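PDB 3NFT: translocator protein BipD from Burkholderia pseudomallei, which is required for invasion of epithelial cells and survival within host cells, and probably regulates secretion of the effectors BipB and BipC. Local coordinates for residues A[241-244]-A[245-248]; A[167-170]-A[171-174]; A[154-157]-A[158-162]; A[258-261]-A[262-266]. One frame throughout, in Å; residues are numbered along the deposited sequence.

Contact 1: residues A[241-244]-A[245-248]; sequences VWDT and ARYQ
D243 and R246 meet where strand 240-243 turns into helix 244-295. R246 NH1 donates to D243 OD1 over 2.9 Å, a hydrogen bond within a salt bridge. The oxygen lies in the plane of the guanidinium, but NH1 reaches it from above the carboxylate plane, and the two planes stand 84° apart. The other oxygen, D243 OD2, accepts from R246 N at 3.2 Å. D243 is thus the N-cap of the helix. Its CG sits between backbone N and carbonyl carbon (chi1 57°), which turns the carboxylate back over the first turn. The backbone of D243 helps too: its O receives Y247 N at 3.0 Å. T244 O then takes Q248 N at 2.8 Å, and the side chains of T244 and Q248 run side by side. Q248 NE2 is hydrogen-bonded to D61 OD1, and T244 OG1 to K171 O. R246 CB of the helix lies over one face of the W242 ring, while W242 CE3 packs against Y247 CA at 3.7 Å. Y247 OH reaches P60 O. One carboxylate therefore serves both a backbone N-H and a guanidinium. Its negative charge at the helix N-terminus would probably be stabilised by the helix dipole as well as by R246.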
loop_
_atom_site.group_PDB
_atom_site.type_symbol
_atom_site.label_atom_id
_atom_site.label_comp_id
_atom_site.label_asym_id
_atom_site.label_seq_id
_atom_site.Cartn_x
_atom_site.Cartn_y
_atom_site.Cartn_z
ATOM N N VAL A 241 49.665 -9.599 39.332
ATOM C CA VAL A 241 49.936 -11.014 39.474
ATOM C C VAL A 241 48.851 -11.627 40.345
ATOM O O VAL A 241 48.658 -11.244 41.511
ATOM C CB VAL A 241 51.335 -11.291 40.034
ATOM C CG1 VAL A 241 51.514 -12.795 40.250
ATOM C CG2 VAL A 241 52.399 -10.763 39.085
ATOM N N TRP A 242 48.108 -12.559 39.762
ATOM C CA TRP A 242 47.001 -13.224 40.454
ATOM C C TRP A 242 47.239 -14.728 40.554
ATOM O O TRP A 242 47.714 -15.365 39.603
ATOM C CB TRP A 242 45.689 -13.017 39.707
ATOM C CG TRP A 242 44.958 -11.739 39.945
ATOM C CD1 TRP A 242 45.033 -10.942 41.055
ATOM C CD2 TRP A 242 43.962 -11.154 39.097
ATOM N NE1 TRP A 242 44.164 -9.874 40.919
ATOM C CE2 TRP A 242 43.495 -9.992 39.728
ATOM C CE3 TRP A 242 43.444 -11.481 37.840
ATOM C CZ2 TRP A 242 42.537 -9.153 39.138
ATOM C CZ3 TRP A 242 42.499 -10.654 37.270
ATOM C CH2 TRP A 242 42.037 -9.516 37.931
ATOM N N ASP A 243 46.837 -15.297 41.679
ATOM C CA ASP A 243 46.715 -16.735 41.784
ATOM C C ASP A 243 45.652 -17.195 40.797
ATOM O O ASP A 243 44.780 -16.416 40.360
ATOM C CB ASP A 243 46.338 -17.153 43.204
ATOM C CG ASP A 243 45.056 -16.501 43.680
ATOM O OD1 ASP A 243 45.050 -15.252 43.886
ATOM O OD2 ASP A 243 44.052 -17.216 43.837
ATOM N N THR A 244 45.714 -18.474 40.449
ATOM C CA THR A 244 44.787 -19.001 39.478
ATOM C C THR A 244 43.334 -18.747 39.869
ATOM O O THR A 244 42.519 -18.376 39.016
ATOM C CB THR A 244 45.030 -20.492 39.270
ATOM O OG1 THR A 244 46.357 -20.664 38.782
ATOM C CG2 THR A 244 44.011 -21.023 38.280
ATOM N N ALA A 245 42.980 -18.951 41.142
ATOM C CA ALA A 245 41.580 -18.827 41.524
ATOM C C ALA A 245 41.060 -17.406 41.298
ATOM O O ALA A 245 39.970 -17.223 40.775
ATOM C CB ALA A 245 41.345 -19.274 42.950
ATOM N N ARG A 246 41.851 -16.398 41.665
ATOM C CA ARG A 246 41.425 -15.009 41.430
ATOM C C ARG A 246 41.374 -14.686 39.930
ATOM O O ARG A 246 40.482 -13.963 39.452
ATOM C CB ARG A 246 42.326 -14.025 42.164
ATOM C CG ARG A 246 41.947 -13.879 43.610
ATOM C CD ARG A 246 42.728 -12.744 44.268
ATOM N NE ARG A 246 42.472 -12.601 45.710
ATOM C CZ ARG A 246 43.115 -13.271 46.664
ATOM N NH1 ARG A 246 44.045 -14.169 46.362
ATOM N NH2 ARG A 246 42.818 -13.045 47.944
ATOM N N TYR A 247 42.306 -15.223 39.157
ATOM C CA TYR A 247 42.267 -15.008 37.719
ATOM C C TYR A 247 40.977 -15.601 37.145
ATOM O O TYR A 247 40.301 -15.000 36.325
ATOM C CB TYR A 247 43.495 -15.629 37.047
ATOM C CG TYR A 247 43.378 -15.580 35.549
ATOM C CD1 TYR A 247 42.909 -16.685 34.834
ATOM C CD2 TYR A 247 43.671 -14.416 34.848
ATOM C CE1 TYR A 247 42.776 -16.631 33.478
ATOM C CE2 TYR A 247 43.540 -14.352 33.482
ATOM C CZ TYR A 247 43.077 -15.459 32.787
ATOM O OH TYR A 247 42.943 -15.384 31.401
ATOM N N GLN A 248 40.631 -16.802 37.594
ATOM C CA GLN A 248 39.461 -17.475 37.065
ATOM C C GLN A 248 38.182 -16.737 37.417
ATOM O O GLN A 248 37.258 -16.703 36.628
ATOM C CB GLN A 248 39.415 -18.934 37.547
ATOM C CG GLN A 248 40.506 -19.763 36.869
ATOM C CD GLN A 248 40.514 -21.245 37.252
ATOM O OE1 GLN A 248 40.002 -21.641 38.301
ATOM N NE2 GLN A 248 41.142 -22.061 36.413
#

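Contact 2: residues A[167-170]-A[171-174]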
loop_
_atom_site.group_PDB
_atom_site.type_symbol
_atom_site.label_atom_id
_atom_site.label_comp_id
_atom_site.label_asym_id
_atom_site.label_seq_id
_atom_site.Cartn_x
_atom_site.Cartn_y
_atom_site.Cartn_z
ATOM N N ALA A 167 51.590 -16.670 31.844
ATOM C CA ALA A 167 51.956 -17.445 33.013
ATOM C C ALA A 167 53.021 -16.719 33.820
ATOM O O ALA A 167 54.012 -16.221 33.263
ATOM C CB ALA A 167 52.504 -18.844 32.575
ATOM N N LYS A 168 52.831 -16.699 35.139
ATOM C CA LYS A 168 53.813 -16.159 36.080
ATOM C C LYS A 168 54.087 -17.255 37.102
ATOM O O LYS A 168 53.155 -17.843 37.643
ATOM C CB LYS A 168 53.249 -14.913 36.780
ATOM C CG LYS A 168 54.186 -14.241 37.788
ATOM C CD LYS A 168 55.239 -13.432 37.092
ATOM C CE LYS A 168 56.269 -12.908 38.055
ATOM N NZ LYS A 168 57.291 -12.129 37.314
ATOM N N ASP A 169 55.352 -17.533 37.390
ATOM C CA ASP A 169 55.688 -18.517 38.423
ATOM C C ASP A 169 55.121 -19.866 37.992
ATOM O O ASP A 169 54.865 -20.086 36.816
ATOM C CB ASP A 169 55.109 -18.110 39.796
ATOM C CG ASP A 169 55.431 -16.684 40.173
ATOM O OD1 ASP A 169 56.599 -16.251 40.005
ATOM O OD2 ASP A 169 54.508 -15.994 40.649
ATOM N N ASP A 170 54.891 -20.760 38.940
ATOM C CA ASP A 170 54.358 -22.075 38.603
ATOM C C ASP A 170 52.842 -22.135 38.727
ATOM O O ASP A 170 52.209 -23.038 38.178
ATOM C CB ASP A 170 55.027 -23.119 39.493
ATOM C CG ASP A 170 56.541 -23.119 39.328
ATOM O OD1 ASP A 170 57.030 -23.656 38.300
ATOM O OD2 ASP A 170 57.237 -22.568 40.216
ATOM N N LYS A 171 52.262 -21.158 39.423
ATOM C CA LYS A 171 50.849 -21.201 39.780
ATOM C C LYS A 171 50.098 -19.873 39.622
ATOM O O LYS A 171 48.913 -19.792 39.955
ATOM C CB LYS A 171 50.679 -21.735 41.212
ATOM C CG LYS A 171 51.952 -21.728 42.074
ATOM C CD LYS A 171 52.467 -20.310 42.407
ATOM C CE LYS A 171 53.870 -20.383 43.006
ATOM N NZ LYS A 171 54.475 -19.053 43.322
ATOM N N ASN A 172 50.766 -18.845 39.105
ATOM C CA ASN A 172 50.147 -17.526 38.991
ATOM C C ASN A 172 49.983 -17.096 37.543
ATOM O O ASN A 172 50.519 -17.727 36.626
ATOM C CB ASN A 172 50.958 -16.484 39.768
ATOM C CG ASN A 172 51.038 -16.778 41.275
ATOM O OD1 ASN A 172 52.114 -16.698 41.870
ATOM N ND2 ASN A 172 49.915 -17.092 41.888
ATOM N N MET A 173 49.162 -16.072 37.337
ATOM C CA MET A 173 48.917 -15.443 36.046
ATOM C C MET A 173 49.297 -13.974 36.173
ATOM O O MET A 173 49.070 -13.352 37.213
ATOM C CB MET A 173 47.444 -15.525 35.666
ATOM C CG MET A 173 46.897 -16.926 35.566
ATOM S SD MET A 173 47.577 -17.818 34.156
ATOM C CE MET A 173 46.583 -17.285 32.789
ATOM N N LYS A 174 49.897 -13.426 35.138
ATOM C CA LYS A 174 50.171 -12.005 35.060
ATOM C C LYS A 174 49.227 -11.401 34.049
ATOM O O LYS A 174 49.070 -11.911 32.926
ATOM C CB LYS A 174 51.622 -11.734 34.680
ATOM C CG LYS A 174 51.982 -10.273 34.518
ATOM C CD LYS A 174 53.423 -10.102 34.044
ATOM C CE LYS A 174 53.785 -8.650 33.785
ATOM N NZ LYS A 174 55.251 -8.487 33.486
#
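K168 and N172 form the hydrogen-bonded pair that closes this tight turn between two antiparallel strands. Two backbone bonds join them. K168 N donates to N172 O at 2.9 Å, rising from above that carbonyl's plane. N172 N returns a bond to K168 O at 3.0 Å, with an N-H...O angle of 136°, more bent than the first bond. N172 O also accepts from R62. A167 and M173 make the next, non-hydrogen-bonded pair, and their side chains diverge; both touch F67 of strand 66-68.

Nonpolar contact is slight. K168 CB lies 4.1 Å from K174 CB, on the face that also carries N172.

Charged groups gather at the turn. The D169 carboxylate and N172 amide planes are nearly perpendicular, 81° apart. K171 folds back beside D169, with K171 NZ 3.7 Å from D169 CB. K171 NZ is 4.1 Å from D169 OD2: opposite charges near each other, but beyond a salt bridge.

Residues 169-171 thus connect strands 165-168 and 172-175 as a beta hairpin. Strand 240-243 pairs with the second strand and completes a three-stranded antiparallel sheet.

Contact 3: residues A[154-157]-A[158-162]; sequences VADV and MSKLQ
M158, V157 and D156 carry most of this contact near the end of helix 121-160. M158 lies back along the preceding turn. M158 CG is 3.2 Å from V154 O, and M158 CE is 3.7 Å from V154 CG1. The bend at chi3 (-58°) turns the methyl toward that branch. M158 is modelled in two conformers, so this holds for one of them. F54 of helix 41-56 touches both side chains. The backbone bond from M158 N to V154 O ties the same pair together.

V157 O accepts L161 N, and the L161 side chain sits close to that carbonyl. L183 and V187 of helix 177-189 pack on V157.

D156 faces the more polar side. K160 NZ donates to D156 OD1 at 2.7 Å, a salt bridge met on the syn side and 18° out of the carboxylate plane. The lysine bends at chi4 to reach it. K160 N also donates to D156 O at 2.9 Å, almost straight at 176°.

Beside it, S159 OG donates to A155 O at 2.8 Å and is also hydrogen-bonded to A73 N. Q162 NE2 reaches M158 O at 3.0 Å and is also hydrogen-bonded to R71 O. Side chains therefore join backbone groups in satisfying carbonyls as the helix passes into 3-10 geometry, while the salt bridge probably offsets the charges of D156 and K160.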
loop_
_atom_site.group_PDB
_atom_site.type_symbol
_atom_site.label_atom_id
_atom_site.label_comp_id
_atom_site.label_asym_id
_atom_site.label_seq_id
_atom_site.Cartn_x
_atom_site.Cartn_y
_atom_site.Cartn_z
ATOM N N VAL A 154 34.813 -6.455 18.834
ATOM C CA VAL A 154 34.886 -7.079 20.160
ATOM C C VAL A 154 35.697 -8.377 20.068
ATOM O O VAL A 154 36.577 -8.629 20.855
ATOM C CB VAL A 154 33.497 -7.297 20.764
ATOM C CG1 VAL A 154 33.581 -8.055 22.087
ATOM C CG2 VAL A 154 32.743 -5.964 20.962
ATOM N N ALA A 155 35.447 -9.168 19.031
ATOM C CA ALA A 155 36.290 -10.350 18.807
ATOM C C ALA A 155 37.757 -10.020 18.627
ATOM O O ALA A 155 38.630 -10.729 19.121
ATOM C CB ALA A 155 35.746 -11.164 17.627
ATOM N N ASP A 156 38.027 -8.911 17.933
ATOM C CA ASP A 156 39.373 -8.455 17.654
ATOM C C ASP A 156 40.053 -8.080 18.984
ATOM O O ASP A 156 41.138 -8.547 19.297
ATOM C CB ASP A 156 39.286 -7.244 16.719
ATOM C CG ASP A 156 40.613 -6.831 16.111
ATOM O OD1 ASP A 156 41.680 -7.402 16.396
ATOM O OD2 ASP A 156 40.566 -5.863 15.305
ATOM N N VAL A 157 39.396 -7.231 19.801
ATOM C CA VAL A 157 39.996 -6.844 21.069
ATOM C C VAL A 157 40.175 -8.024 22.031
ATOM O O VAL A 157 41.185 -8.092 22.741
ATOM C CB VAL A 157 39.296 -5.643 21.709
ATOM C CG1 VAL A 157 38.042 -6.055 22.438
ATOM C CG2 VAL A 157 40.274 -4.923 22.652
ATOM N N MET A 158 39.235 -8.972 22.029
ATOM C CA MET A 158 39.337 -10.121 22.915
ATOM C C MET A 158 40.427 -11.078 22.462
ATOM O O MET A 158 40.841 -11.951 23.235
ATOM C CB MET A 158 37.991 -10.838 23.080
ATOM C CG MET A 158 36.937 -9.959 23.704
ATOM S SD MET A 158 35.411 -10.879 24.039
ATOM C CE MET A 158 34.962 -11.498 22.420
ATOM N N SER A 159 40.853 -10.939 21.203
ATOM C CA SER A 159 41.983 -11.705 20.686
ATOM C C SER A 159 43.295 -10.973 21.047
ATOM O O SER A 159 44.204 -11.563 21.615
ATOM C CB SER A 159 41.856 -11.866 19.185
ATOM O OG SER A 159 40.681 -12.571 18.840
ATOM N N LYS A 160 43.379 -9.689 20.709
ATOM C CA LYS A 160 44.562 -8.879 20.974
ATOM C C LYS A 160 44.936 -8.843 22.444
ATOM O O LYS A 160 46.121 -8.892 22.794
ATOM C CB LYS A 160 44.344 -7.449 20.480
ATOM C CG LYS A 160 44.376 -7.287 19.002
ATOM C CD LYS A 160 44.160 -5.833 18.597
ATOM C CE LYS A 160 44.753 -5.528 17.246
ATOM N NZ LYS A 160 44.174 -6.361 16.158
ATOM N N LEU A 161 43.933 -8.804 23.323
ATOM C CA LEU A 161 44.207 -8.637 24.751
ATOM C C LEU A 161 44.913 -9.821 25.356
ATOM O O LEU A 161 45.555 -9.715 26.375
ATOM C CB LEU A 161 42.942 -8.288 25.536
ATOM C CG LEU A 161 41.837 -9.337 25.710
ATOM C CD1 LEU A 161 42.203 -10.301 26.836
ATOM C CD2 LEU A 161 40.473 -8.655 26.016
ATOM N N GLN A 162 44.828 -10.973 24.675
ATOM C CA GLN A 162 45.459 -12.197 25.162
ATOM C C GLN A 162 46.986 -12.077 25.189
ATOM O O GLN A 162 47.648 -12.829 25.903
ATOM C CB GLN A 162 44.997 -13.392 24.316
ATOM C CG GLN A 162 43.520 -13.610 24.457
ATOM C CD GLN A 162 43.040 -14.853 23.719
ATOM O OE1 GLN A 162 43.766 -15.839 23.621
ATOM N NE2 GLN A 162 41.831 -14.787 23.188
#

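Contact 4: residues A[258-261]-A[262-266]; sequences KDNI and QNDVQ
K258, D259 and Q262 share one water along a turn of helix 244-295. The water donates to D259 OD1 at 2.7 Å and accepts from K258 NZ at 2.8 Å. Q262 NE2 also gives it a hydrogen bond, though a weak one. K258 NZ has a stronger tie in F54 O of helix 41-56. Q262 holds its chain extended, with CG anti to the backbone nitrogen (chi1 -176°), and this carries the amide out to the water. The same side chain packs on I51, F54 and A55.

A second water donates to N260 OD1 at 2.9 Å and to D264 OD1 at 3.0 Å. N260 OD1 and D264 OD1 are 3.6 Å apart, and the amide and carboxylate planes are 52° apart. D264 OD2 forms a salt bridge with K227 of helix 226-233.

Backbone bonds link the same turns. N263 N reaches D259 O at 2.9 Å, and V265 N reaches I261 O at 3.1 Å. I261 and V265 turn to helix 121-160, where they meet Y150, V154 and F151. The i to i+4 bonds are those of an alpha-helix. Polar groups beside buried I261 and V265 fit a helix in a bundle, here a predicted coiled coil.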
loop_
_atom_site.group_PDB
_atom_site.type_symbol
_atom_site.label_atom_id
_atom_site.label_comp_id
_atom_site.label_asym_id
_atom_site.label_seq_id
_atom_site.Cartn_x
_atom_site.Cartn_y
_atom_site.Cartn_z
ATOM N N LYS A 258 31.077 -10.915 27.775
ATOM C CA LYS A 258 31.274 -11.407 26.443
ATOM C C LYS A 258 30.018 -12.174 25.990
ATOM O O LYS A 258 29.498 -11.940 24.908
ATOM C CB LYS A 258 32.520 -12.312 26.417
ATOM C CG LYS A 258 32.716 -13.107 25.124
ATOM C CD LYS A 258 33.836 -14.130 25.209
ATOM C CE LYS A 258 34.010 -14.910 23.895
ATOM N NZ LYS A 258 33.181 -16.165 23.861
ATOM N N ASP A 259 29.523 -13.071 26.847
ATOM C CA ASP A 259 28.361 -13.863 26.477
ATOM C C ASP A 259 27.098 -13.004 26.318
ATOM O O ASP A 259 26.200 -13.328 25.514
ATOM C CB ASP A 259 28.086 -15.001 27.472
ATOM C CG ASP A 259 29.146 -16.098 27.453
ATOM O OD1 ASP A 259 29.973 -16.137 26.525
ATOM O OD2 ASP A 259 29.122 -16.988 28.353
ATOM N N ASN A 260 27.004 -11.923 27.095
ATOM C CA ASN A 260 25.896 -10.994 26.929
ATOM C C ASN A 260 25.937 -10.367 25.515
ATOM O O ASN A 260 24.892 -10.221 24.850
ATOM C CB ASN A 260 25.958 -9.925 28.012
ATOM C CG ASN A 260 24.637 -9.193 28.238
ATOM O OD1 ASN A 260 23.705 -9.156 27.384
ATOM N ND2 ASN A 260 24.554 -8.574 29.404
ATOM N N ILE A 261 27.126 -9.945 25.086
ATOM C CA ILE A 261 27.279 -9.355 23.751
ATOM C C ILE A 261 26.916 -10.389 22.684
ATOM O O ILE A 261 26.182 -10.064 21.765
ATOM C CB ILE A 261 28.681 -8.795 23.510
ATOM C CG1 ILE A 261 28.966 -7.632 24.481
ATOM C CG2 ILE A 261 28.859 -8.377 22.014
ATOM C CD1 ILE A 261 30.420 -7.121 24.370
ATOM N N GLN A 262 27.322 -11.653 22.885
ATOM C CA GLN A 262 26.944 -12.691 21.925
ATOM C C GLN A 262 25.412 -12.834 21.879
ATOM O O GLN A 262 24.825 -12.980 20.811
ATOM C CB GLN A 262 27.541 -14.052 22.291
ATOM C CG GLN A 262 27.226 -15.109 21.259
ATOM C CD GLN A 262 27.713 -16.515 21.601
ATOM O OE1 GLN A 262 27.010 -17.534 21.331
ATOM N NE2 GLN A 262 28.905 -16.608 22.160
ATOM N N ASN A 263 24.768 -12.814 23.046
ATOM C CA ASN A 263 23.323 -12.930 23.065
ATOM C C ASN A 263 22.618 -11.776 22.356
ATOM O O ASN A 263 21.637 -11.967 21.669
ATOM C CB ASN A 263 22.784 -13.051 24.484
ATOM C CG ASN A 263 21.321 -13.407 24.493
ATOM O OD1 ASN A 263 20.463 -12.538 24.565
ATOM N ND2 ASN A 263 21.029 -14.698 24.307
ATOM N N ASP A 264 23.140 -10.571 22.506
ATOM C CA ASP A 264 22.569 -9.414 21.838
ATOM C C ASP A 264 22.594 -9.610 20.335
ATOM O O ASP A 264 21.623 -9.308 19.637
ATOM C CB ASP A 264 23.354 -8.139 22.175
ATOM C CG ASP A 264 23.209 -7.694 23.609
ATOM O OD1 ASP A 264 22.204 -8.043 24.260
ATOM O OD2 ASP A 264 24.140 -7.010 24.087
ATOM N N VAL A 265 23.723 -10.109 19.846
ATOM C CA VAL A 265 23.916 -10.293 18.411
ATOM C C VAL A 265 23.093 -11.479 17.912
ATOM O O VAL A 265 22.449 -11.372 16.865
ATOM C CB VAL A 265 25.377 -10.412 18.054
ATOM C CG1 VAL A 265 25.566 -10.747 16.574
ATOM C CG2 VAL A 265 26.075 -9.066 18.365
ATOM N N GLN A 266 23.068 -12.580 18.668
ATOM C CA GLN A 266 22.176 -13.696 18.322
ATOM C C GLN A 266 20.740 -13.227 18.180
ATOM O O GLN A 266 20.022 -13.611 17.237
ATOM C CB GLN A 266 22.248 -14.782 19.388
ATOM C CG GLN A 266 21.295 -15.972 19.162
ATOM C CD GLN A 266 21.721 -16.892 18.030
ATOM O OE1 GLN A 266 20.895 -17.297 17.193
ATOM N NE2 GLN A 266 22.977 -17.280 18.028
HETATM O O HOH W 1 30.520 -15.421 23.966
HETATM O O HOH W 2 21.274 -7.644 27.099
#

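Contacts 1 and 2 adjoin at one end of the molecule, their centres about 9 Å apart. Strands 240-243 and 172-175 are neighbours in one sheet, and W242 O lies 2.8 Å from M173 N, a probable hydrogen bond. Contacts 3 and 4 sit deeper, with centres about 15 Å apart. They touch where helices 121-160 and 244-295 pack: M158 SD is 3.7 Å from K258 CG. Helix 244-295 joins contact 1 to contact 4, whose centres are about 25 Å apart. Helix 121-160 leads from contact 3 into the hairpin of contact 2, about 21 Å away between centres. Paired helices thus continue into a small shared sheet.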